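Local coordinates for protein RNase NGR3 (Nicotiana glutinosa, PDB 1VD3) that probably cleaves single-stranded RNA as a plant endoribonuclease of the RNase T2 family, and is captured here with the nucleotide 2'-UMP bound, at residues 35-40 against 76-81; 70-75 against 112-117. All coordinates share one frame; numbering follows the deposited sequence.

Contact 1. Residues 35-40 against 76-81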
ATOM      1  N   LYS A  35     -13.083  -9.709  -8.680  1.00 35.53           N
ATOM      2  CA  LYS A  35     -11.805 -10.108  -8.102  1.00 35.21           C
ATOM      3  C   LYS A  35     -10.662  -9.229  -8.612  1.00 35.26           C
ATOM      4  O   LYS A  35     -10.465  -9.088  -9.820  1.00 33.37           O
ATOM      5  CB  LYS A  35     -11.530 -11.578  -8.433  1.00 36.39           C
ATOM      6  CG  LYS A  35     -10.234 -12.123  -7.863  1.00 35.70           C
ATOM      7  CD  LYS A  35     -10.126 -13.617  -8.111  1.00 39.31           C
ATOM      8  CE  LYS A  35      -8.814 -14.173  -7.583  1.00 37.65           C
ATOM      9  NZ  LYS A  35      -8.762 -15.657  -7.680  1.00 42.17           N
ATOM     10  N   PRO A  36      -9.890  -8.627  -7.694  1.00 34.64           N
ATOM     11  CA  PRO A  36      -8.772  -7.765  -8.085  1.00 32.54           C
ATOM     12  C   PRO A  36      -7.644  -8.510  -8.795  1.00 30.69           C
ATOM     13  O   PRO A  36      -7.531  -9.736  -8.697  1.00 32.07           O
ATOM     14  CB  PRO A  36      -8.320  -7.167  -6.754  1.00 32.66           C
ATOM     15  CG  PRO A  36      -8.606  -8.272  -5.788  1.00 34.64           C
ATOM     16  CD  PRO A  36      -9.978  -8.732  -6.226  1.00 34.71           C
ATOM     17  N   ASP A  37      -6.820  -7.757  -9.517  1.00 29.01           N
ATOM     18  CA  ASP A  37      -5.681  -8.315 -10.232  1.00 30.10           C
ATOM     19  C   ASP A  37      -4.703  -8.902  -9.225  1.00 32.04           C
ATOM     20  O   ASP A  37      -4.660  -8.472  -8.071  1.00 30.61           O
ATOM     21  CB  ASP A  37      -4.943  -7.226 -11.020  1.00 34.06           C
ATOM     22  CG  ASP A  37      -5.798  -6.590 -12.093  1.00 35.85           C
ATOM     23  OD1 ASP A  37      -6.373  -7.334 -12.912  1.00 37.91           O
ATOM     24  OD2 ASP A  37      -5.883  -5.343 -12.122  1.00 38.22           O
ATOM     25  N   GLU A  38      -3.924  -9.885  -9.663  1.00 30.88           N
ATOM     26  CA  GLU A  38      -2.921 -10.486  -8.802  1.00 31.21           C
ATOM     27  C   GLU A  38      -1.709  -9.577  -8.929  1.00 28.50           C
ATOM     28  O   GLU A  38      -0.773  -9.858  -9.677  1.00 26.16           O
ATOM     29  CB  GLU A  38      -2.573 -11.905  -9.266  1.00 34.91           C
ATOM     30  CG  GLU A  38      -1.398 -12.519  -8.509  1.00 42.24           C
ATOM     31  CD  GLU A  38      -1.220 -14.003  -8.784  1.00 45.79           C
ATOM     32  OE1 GLU A  38      -2.095 -14.791  -8.373  1.00 49.19           O
ATOM     33  OE2 GLU A  38      -0.206 -14.381  -9.411  1.00 48.72           O
ATOM     34  N   ASP A  39      -1.753  -8.464  -8.205  1.00 23.17           N
ATOM     35  CA  ASP A  39      -0.681  -7.481  -8.233  1.00 22.05           C
ATOM     36  C   ASP A  39      -0.812  -6.681  -6.944  1.00 19.62           C
ATOM     37  O   ASP A  39      -1.862  -6.715  -6.291  1.00 15.88           O
ATOM     38  CB  ASP A  39      -0.862  -6.571  -9.458  1.00 23.48           C
ATOM     39  CG  ASP A  39       0.286  -5.592  -9.654  1.00 28.78           C
ATOM     40  OD1 ASP A  39       1.337  -5.728  -8.991  1.00 27.25           O
ATOM     41  OD2 ASP A  39       0.136  -4.681 -10.498  1.00 33.40           O
ATOM     42  N   PHE A  40       0.251  -5.982  -6.563  1.00 19.11           N
ATOM     43  CA  PHE A  40       0.195  -5.179  -5.353  1.00 17.43           C
ATOM     44  C   PHE A  40      -0.737  -4.008  -5.594  1.00 17.06           C
ATOM     45  O   PHE A  40      -0.721  -3.400  -6.663  1.00 15.94           O
ATOM     46  CB  PHE A  40       1.585  -4.671  -4.967  1.00 16.24           C
ATOM     47  CG  PHE A  40       2.483  -5.739  -4.422  1.00 18.61           C
ATOM     48  CD1 PHE A  40       3.165  -6.598  -5.276  1.00 17.38           C
ATOM     49  CD2 PHE A  40       2.607  -5.921  -3.047  1.00 16.36           C
ATOM     50  CE1 PHE A  40       3.955  -7.625  -4.769  1.00 20.08           C
ATOM     51  CE2 PHE A  40       3.393  -6.942  -2.531  1.00 17.04           C
ATOM     52  CZ  PHE A  40       4.069  -7.798  -3.393  1.00 20.75           C
ATOM     53  N   MET A  76      -8.378   3.265 -10.316  1.00 18.47           N
ATOM     54  CA  MET A  76      -8.354   3.118  -8.870  1.00 19.37           C
ATOM     55  C   MET A  76      -9.135   1.891  -8.414  1.00 18.01           C
ATOM     56  O   MET A  76      -8.767   1.245  -7.432  1.00 16.33           O
ATOM     57  CB  MET A  76      -8.907   4.382  -8.221  1.00 18.98           C
ATOM     58  CG  MET A  76      -7.943   5.556  -8.313  1.00 22.21           C
ATOM     59  SD  MET A  76      -8.662   7.103  -7.781  1.00 21.71           S
ATOM     60  CE  MET A  76      -9.151   6.674  -6.096  1.00 26.20           C
ATOM     61  N   GLU A  77     -10.206   1.559  -9.129  1.00 17.75           N
ATOM     62  CA  GLU A  77     -10.987   0.384  -8.761  1.00 19.96           C
ATOM     63  C   GLU A  77     -10.107  -0.848  -8.889  1.00 19.30           C
ATOM     64  O   GLU A  77     -10.325  -1.848  -8.211  1.00 20.22           O
ATOM     65  CB  GLU A  77     -12.213   0.237  -9.668  1.00 20.98           C
ATOM     66  CG  GLU A  77     -13.170   1.412  -9.597  1.00 23.56           C
ATOM     67  CD  GLU A  77     -14.425   1.193 -10.420  1.00 30.56           C
ATOM     68  OE1 GLU A  77     -14.306   0.782 -11.593  1.00 32.05           O
ATOM     69  OE2 GLU A  77     -15.529   1.438  -9.896  1.00 36.79           O
ATOM     70  N   LYS A  78      -9.099  -0.767  -9.753  1.00 22.02           N
ATOM     71  CA  LYS A  78      -8.203  -1.898  -9.962  1.00 22.41           C
ATOM     72  C   LYS A  78      -6.872  -1.825  -9.220  1.00 21.79           C
ATOM     73  O   LYS A  78      -6.293  -2.857  -8.897  1.00 23.52           O
ATOM     74  CB  LYS A  78      -7.937  -2.094 -11.457  1.00 25.59           C
ATOM     75  CG  LYS A  78      -9.137  -2.625 -12.229  1.00 31.17           C
ATOM     76  CD  LYS A  78      -8.732  -3.132 -13.600  1.00 38.03           C
ATOM     77  CE  LYS A  78      -9.924  -3.715 -14.349  1.00 41.76           C
ATOM     78  NZ  LYS A  78      -9.524  -4.310 -15.659  1.00 41.60           N
ATOM     79  N   ASN A  79      -6.386  -0.618  -8.951  1.00 20.35           N
ATOM     80  CA  ASN A  79      -5.105  -0.469  -8.265  1.00 20.38           C
ATOM     81  C   ASN A  79      -5.215  -0.017  -6.814  1.00 18.19           C
ATOM     82  O   ASN A  79      -4.214   0.002  -6.091  1.00 14.30           O
ATOM     83  CB  ASN A  79      -4.201   0.510  -9.024  1.00 23.48           C
ATOM     84  CG  ASN A  79      -3.836   0.014 -10.411  1.00 28.78           C
ATOM     85  OD1 ASN A  79      -3.573  -1.172 -10.612  1.00 28.88           O
ATOM     86  ND2 ASN A  79      -3.805   0.927 -11.372  1.00 27.99           N
ATOM     87  N   TRP A  80      -6.426   0.341  -6.396  1.00 16.03           N
ATOM     88  CA  TRP A  80      -6.668   0.798  -5.028  1.00 17.17           C
ATOM     89  C   TRP A  80      -8.039   0.302  -4.573  1.00 17.17           C
ATOM     90  O   TRP A  80      -8.869   1.075  -4.081  1.00 15.43           O
ATOM     91  CB  TRP A  80      -6.640   2.324  -4.984  1.00 16.27           C
ATOM     92  CG  TRP A  80      -6.449   2.899  -3.614  1.00 16.23           C
ATOM     93  CD1 TRP A  80      -6.793   2.327  -2.421  1.00 16.76           C
ATOM     94  CD2 TRP A  80      -5.878   4.173  -3.301  1.00 15.60           C
ATOM     95  NE1 TRP A  80      -6.465   3.171  -1.381  1.00 17.19           N
ATOM     96  CE2 TRP A  80      -5.906   4.310  -1.895  1.00 13.27           C
ATOM     97  CE3 TRP A  80      -5.347   5.215  -4.074  1.00 17.25           C
ATOM     98  CZ2 TRP A  80      -5.421   5.452  -1.244  1.00 15.87           C
ATOM     99  CZ3 TRP A  80      -4.865   6.352  -3.426  1.00 15.91           C
ATOM    100  CH2 TRP A  80      -4.908   6.458  -2.024  1.00 16.32           C
ATOM    101  N   PRO A  81      -8.294  -1.003  -4.718  1.00 19.41           N
ATOM    102  CA  PRO A  81      -9.580  -1.574  -4.322  1.00 19.06           C
ATOM    103  C   PRO A  81      -9.788  -1.683  -2.819  1.00 19.93           C
ATOM    104  O   PRO A  81      -8.836  -1.646  -2.039  1.00 17.56           O
ATOM    105  CB  PRO A  81      -9.540  -2.947  -4.971  1.00 20.73           C
ATOM    106  CG  PRO A  81      -8.105  -3.334  -4.762  1.00 19.93           C
ATOM    107  CD  PRO A  81      -7.367  -2.066  -5.156  1.00 19.09           C
TER
HETATM  108  O   HOH W   1      -7.132  -5.249  -9.136  1.00 34.79           O
HETATM  109  O   HOH W   2      -3.077  -3.536  -8.258  1.00 25.92           O
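Pro36 and Pro81 meet ring to ring, CB of Pro36 lying 4.3 Å from CG of Pro81, while Asp37 reaches the flank of Lys78. The two prolines give this small apolar patch rigid, compact surfaces that need no hydrogen bond. Beside them the carboxylate of Asp37 does not pair with the ammonium group: it lies obliquely against the methylene chain of Lys78, its OD2 3.9 Å from both CB and CD of that residue. Lys78 runs extended beyond CG and carries its NZ past the acid, leaving 5.2 Å between NZ and Asp37 OD1. The opposite charges can probably still attract at that distance, but no salt bridge forms.

No direct hydrogen bond joins the segments; water does the polar work. One molecule accepts from Asp37 N at 2.6 Å and bridges the extended chain to Lys78 O, a carbonyl in the last turn of helix 73-79. A second lies 2.8 Å from Phe40 O and has a weak, longer link to the same Lys78 carbonyl.

Further out, Asp39 is held by a salt bridge to Arg120 of helix 109-123, Asn79 bonds through its backbone to Ile42, and Pro36 and Pro81 also lean on Tyr30 and Pro31 respectively. Trp80 leaves helical conformation; its side chain starts away from 35-40, and its indole packs against Trp94 and Phe113. The contact thus joins the loop leading into strand 41-48 to the C-terminal end of a helix in the RNase T2 fold, close to Leu83, which contacts AMP or GMP in other structures of this protein.

Contact 2. Residues 70-75 against 112-117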
ATOM      1  N   SER A  70     -12.773  11.716 -11.410  1.00 23.32           N
ATOM      2  CA  SER A  70     -13.677  10.927 -12.242  1.00 26.00           C
ATOM      3  C   SER A  70     -12.993   9.980 -13.224  1.00 23.28           C
ATOM      4  O   SER A  70     -13.326   8.797 -13.295  1.00 24.30           O
ATOM      5  CB  SER A  70     -14.598  11.864 -13.029  1.00 27.20           C
ATOM      6  OG  SER A  70     -15.267  12.757 -12.162  1.00 38.68           O
ATOM      7  N   ASP A  71     -12.047  10.512 -13.986  1.00 21.43           N
ATOM      8  CA  ASP A  71     -11.330   9.736 -14.992  1.00 20.79           C
ATOM      9  C   ASP A  71     -10.288   8.768 -14.438  1.00 19.71           C
ATOM     10  O   ASP A  71      -9.730   7.963 -15.182  1.00 19.77           O
ATOM     11  CB  ASP A  71     -10.678  10.689 -15.997  1.00 23.81           C
ATOM     12  CG  ASP A  71      -9.682  11.630 -15.347  1.00 23.40           C
ATOM     13  OD1 ASP A  71      -9.973  12.146 -14.246  1.00 23.99           O
ATOM     14  OD2 ASP A  71      -8.614  11.861 -15.946  1.00 23.24           O
ATOM     15  N   LEU A  72     -10.030   8.845 -13.137  1.00 20.16           N
ATOM     16  CA  LEU A  72      -9.056   7.966 -12.496  1.00 18.20           C
ATOM     17  C   LEU A  72      -9.746   6.810 -11.765  1.00 18.07           C
ATOM     18  O   LEU A  72      -9.098   5.831 -11.388  1.00 17.90           O
ATOM     19  CB  LEU A  72      -8.215   8.763 -11.490  1.00 17.73           C
ATOM     20  CG  LEU A  72      -7.442   9.976 -12.023  1.00 18.35           C
ATOM     21  CD1 LEU A  72      -6.666  10.616 -10.883  1.00 18.21           C
ATOM     22  CD2 LEU A  72      -6.495   9.550 -13.136  1.00 18.26           C
ATOM     23  N   ILE A  73     -11.059   6.925 -11.577  1.00 17.31           N
ATOM     24  CA  ILE A  73     -11.829   5.907 -10.862  1.00 19.36           C
ATOM     25  C   ILE A  73     -11.680   4.483 -11.393  1.00 19.43           C
ATOM     26  O   ILE A  73     -11.481   3.553 -10.615  1.00 16.85           O
ATOM     27  CB  ILE A  73     -13.342   6.245 -10.848  1.00 22.96           C
ATOM     28  CG1 ILE A  73     -13.574   7.635 -10.249  1.00 27.24           C
ATOM     29  CG2 ILE A  73     -14.095   5.198 -10.028  1.00 22.62           C
ATOM     30  CD1 ILE A  73     -13.288   7.736  -8.772  1.00 28.61           C
ATOM     31  N   SER A  74     -11.789   4.296 -12.705  1.00 21.33           N
ATOM     32  CA  SER A  74     -11.675   2.948 -13.257  1.00 22.68           C
ATOM     33  C   SER A  74     -10.317   2.328 -12.937  1.00 23.39           C
ATOM     34  O   SER A  74     -10.224   1.121 -12.711  1.00 23.57           O
ATOM     35  CB  SER A  74     -11.905   2.953 -14.772  1.00 24.37           C
ATOM     36  OG  SER A  74     -10.876   3.641 -15.452  1.00 28.19           O
ATOM     37  N   THR A  75      -9.269   3.149 -12.913  1.00 19.17           N
ATOM     38  CA  THR A  75      -7.927   2.657 -12.608  1.00 21.02           C
ATOM     39  C   THR A  75      -7.821   2.366 -11.119  1.00 19.37           C
ATOM     40  O   THR A  75      -7.257   1.356 -10.710  1.00 20.04           O
ATOM     41  CB  THR A  75      -6.842   3.690 -12.975  1.00 20.86           C
ATOM     42  OG1 THR A  75      -6.938   4.010 -14.368  1.00 27.30           O
ATOM     43  CG2 THR A  75      -5.451   3.130 -12.691  1.00 22.14           C
ATOM     44  N   TYR A 112      -3.095  14.131  -4.976  1.00 12.69           N
ATOM     45  CA  TYR A 112      -2.920  13.094  -3.963  1.00 14.24           C
ATOM     46  C   TYR A 112      -3.144  11.709  -4.564  1.00 14.82           C
ATOM     47  O   TYR A 112      -2.324  10.803  -4.409  1.00 11.00           O
ATOM     48  CB  TYR A 112      -3.913  13.311  -2.810  1.00 14.46           C
ATOM     49  CG  TYR A 112      -3.822  12.269  -1.712  1.00 14.20           C
ATOM     50  CD1 TYR A 112      -2.756  12.266  -0.806  1.00 13.97           C
ATOM     51  CD2 TYR A 112      -4.787  11.275  -1.596  1.00 13.98           C
ATOM     52  CE1 TYR A 112      -2.659  11.291   0.188  1.00 16.70           C
ATOM     53  CE2 TYR A 112      -4.702  10.296  -0.611  1.00 14.06           C
ATOM     54  CZ  TYR A 112      -3.634  10.308   0.275  1.00 14.82           C
ATOM     55  OH  TYR A 112      -3.541   9.328   1.230  1.00 16.20           O
ATOM     56  N   PHE A 113      -4.269  11.530  -5.241  1.00 10.15           N
ATOM     57  CA  PHE A 113      -4.539  10.226  -5.827  1.00 13.98           C
ATOM     58  C   PHE A 113      -3.613   9.891  -6.997  1.00 14.89           C
ATOM     59  O   PHE A 113      -3.195   8.743  -7.154  1.00 13.86           O
ATOM     60  CB  PHE A 113      -6.013  10.130  -6.225  1.00 11.49           C
ATOM     61  CG  PHE A 113      -6.931  10.015  -5.045  1.00 15.90           C
ATOM     62  CD1 PHE A 113      -7.513  11.142  -4.479  1.00 16.33           C
ATOM     63  CD2 PHE A 113      -7.159   8.775  -4.452  1.00 18.52           C
ATOM     64  CE1 PHE A 113      -8.310  11.035  -3.332  1.00 14.64           C
ATOM     65  CE2 PHE A 113      -7.952   8.658  -3.308  1.00 19.10           C
ATOM     66  CZ  PHE A 113      -8.528   9.794  -2.748  1.00 17.74           C
ATOM     67  N   GLN A 114      -3.264  10.893  -7.797  1.00 14.50           N
ATOM     68  CA  GLN A 114      -2.372  10.662  -8.930  1.00 12.24           C
ATOM     69  C   GLN A 114      -0.997  10.244  -8.408  1.00 11.41           C
ATOM     70  O   GLN A 114      -0.353   9.364  -8.966  1.00 13.06           O
ATOM     71  CB  GLN A 114      -2.239  11.929  -9.773  1.00 13.86           C
ATOM     72  CG  GLN A 114      -1.447  11.726 -11.050  1.00 20.09           C
ATOM     73  CD  GLN A 114      -2.190  10.873 -12.059  1.00 21.03           C
ATOM     74  OE1 GLN A 114      -3.253  11.257 -12.548  1.00 24.32           O
ATOM     75  NE2 GLN A 114      -1.636   9.708 -12.377  1.00 21.17           N
ATOM     76  N   ALA A 115      -0.559  10.882  -7.331  1.00 11.21           N
ATOM     77  CA  ALA A 115       0.726  10.560  -6.726  1.00 12.17           C
ATOM     78  C   ALA A 115       0.753   9.088  -6.321  1.00 13.18           C
ATOM     79  O   ALA A 115       1.700   8.373  -6.631  1.00 12.87           O
ATOM     80  CB  ALA A 115       0.966  11.444  -5.502  1.00 11.55           C
ATOM     81  N   ALA A 116      -0.293   8.642  -5.630  1.00 14.53           N
ATOM     82  CA  ALA A 116      -0.376   7.254  -5.192  1.00 15.29           C
ATOM     83  C   ALA A 116      -0.285   6.317  -6.391  1.00 15.95           C
ATOM     84  O   ALA A 116       0.465   5.335  -6.379  1.00 12.88           O
ATOM     85  CB  ALA A 116      -1.683   7.018  -4.444  1.00 13.08           C
ATOM     86  N   LEU A 117      -1.059   6.622  -7.427  1.00 14.70           N
ATOM     87  CA  LEU A 117      -1.058   5.809  -8.635  1.00 14.98           C
ATOM     88  C   LEU A 117       0.327   5.810  -9.283  1.00 14.71           C
ATOM     89  O   LEU A 117       0.821   4.760  -9.708  1.00 14.47           O
ATOM     90  CB  LEU A 117      -2.106   6.334  -9.628  1.00 17.33           C
ATOM     91  CG  LEU A 117      -3.569   6.213  -9.188  1.00 17.89           C
ATOM     92  CD1 LEU A 117      -4.463   6.919 -10.194  1.00 21.01           C
ATOM     93  CD2 LEU A 117      -3.961   4.744  -9.063  1.00 21.16           C
TER
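Leu72 and Gln114 bring the two backbones to 8.0 Å between their CA atoms, and Thr75 and Leu117 hold them at 8.5 Å, one turn further along each segment. At this spacing side chains of the two segments meet between the backbones, and no hydrogen bond crosses. Residues 112-117 are regular helix, with Leu117 N bonded to Phe113 O at 3.0 Å.

Leu72 supplies the largest share of the contact. The amide oxygen OE1 of Gln114 faces the fork between the two methyls at the end of Leu72, with CD2 at 3.7 Å and CD1 at 3.9 Å from it, and the side chains cross at about a right angle. Gln114 starts with CG anti to the backbone N (chi1 -174°) and then bends at chi2 (70°), which turns the amide oxygen towards the end of the leucine. The amide NE2 bonds to Asp118, one helical turn on, which helps fix its orientation.

This is helix-to-helix packing within the RNase T2 fold: helix 73-79 and the residues leading into it lie against helix 109-123, whose Ala116 and Leu117 also touch Ile42 of strand 41-48.

Leu117, branched and apolar, suits a position between these layers. Its CD1 approaches Leu72 CD1 at 4.4 Å, and its CD2 meets Thr75 CG2 at 4.2 Å, the methyl of the threonine providing the apolar touch. At the margin, Asp71 makes a salt bridge with Arg110.

From the N terminus the chain first passes through residues 35-40, just before strand 41-48, then through 70-75 and on into 76-81 along helix 73-79. Contact 1 closes the loop containing that strand; contact 2 closes one running through helix 91-102 to helix 109-123. The loops cross, because contact 2 opens at 70-75, inside the loop of contact 1, and closes at 112-117, beyond it. Helix 73-79 serves both: Thr75, Met76 and Asn79, with Leu72 before them, pack on helix 109-123, while Lys78, and Pro81 just after the helix, meet the loop before the strand. Met76 and Trp80 pack on Phe113, Trp80 also on Ala116, and the two contacts touch there through apolar side chains.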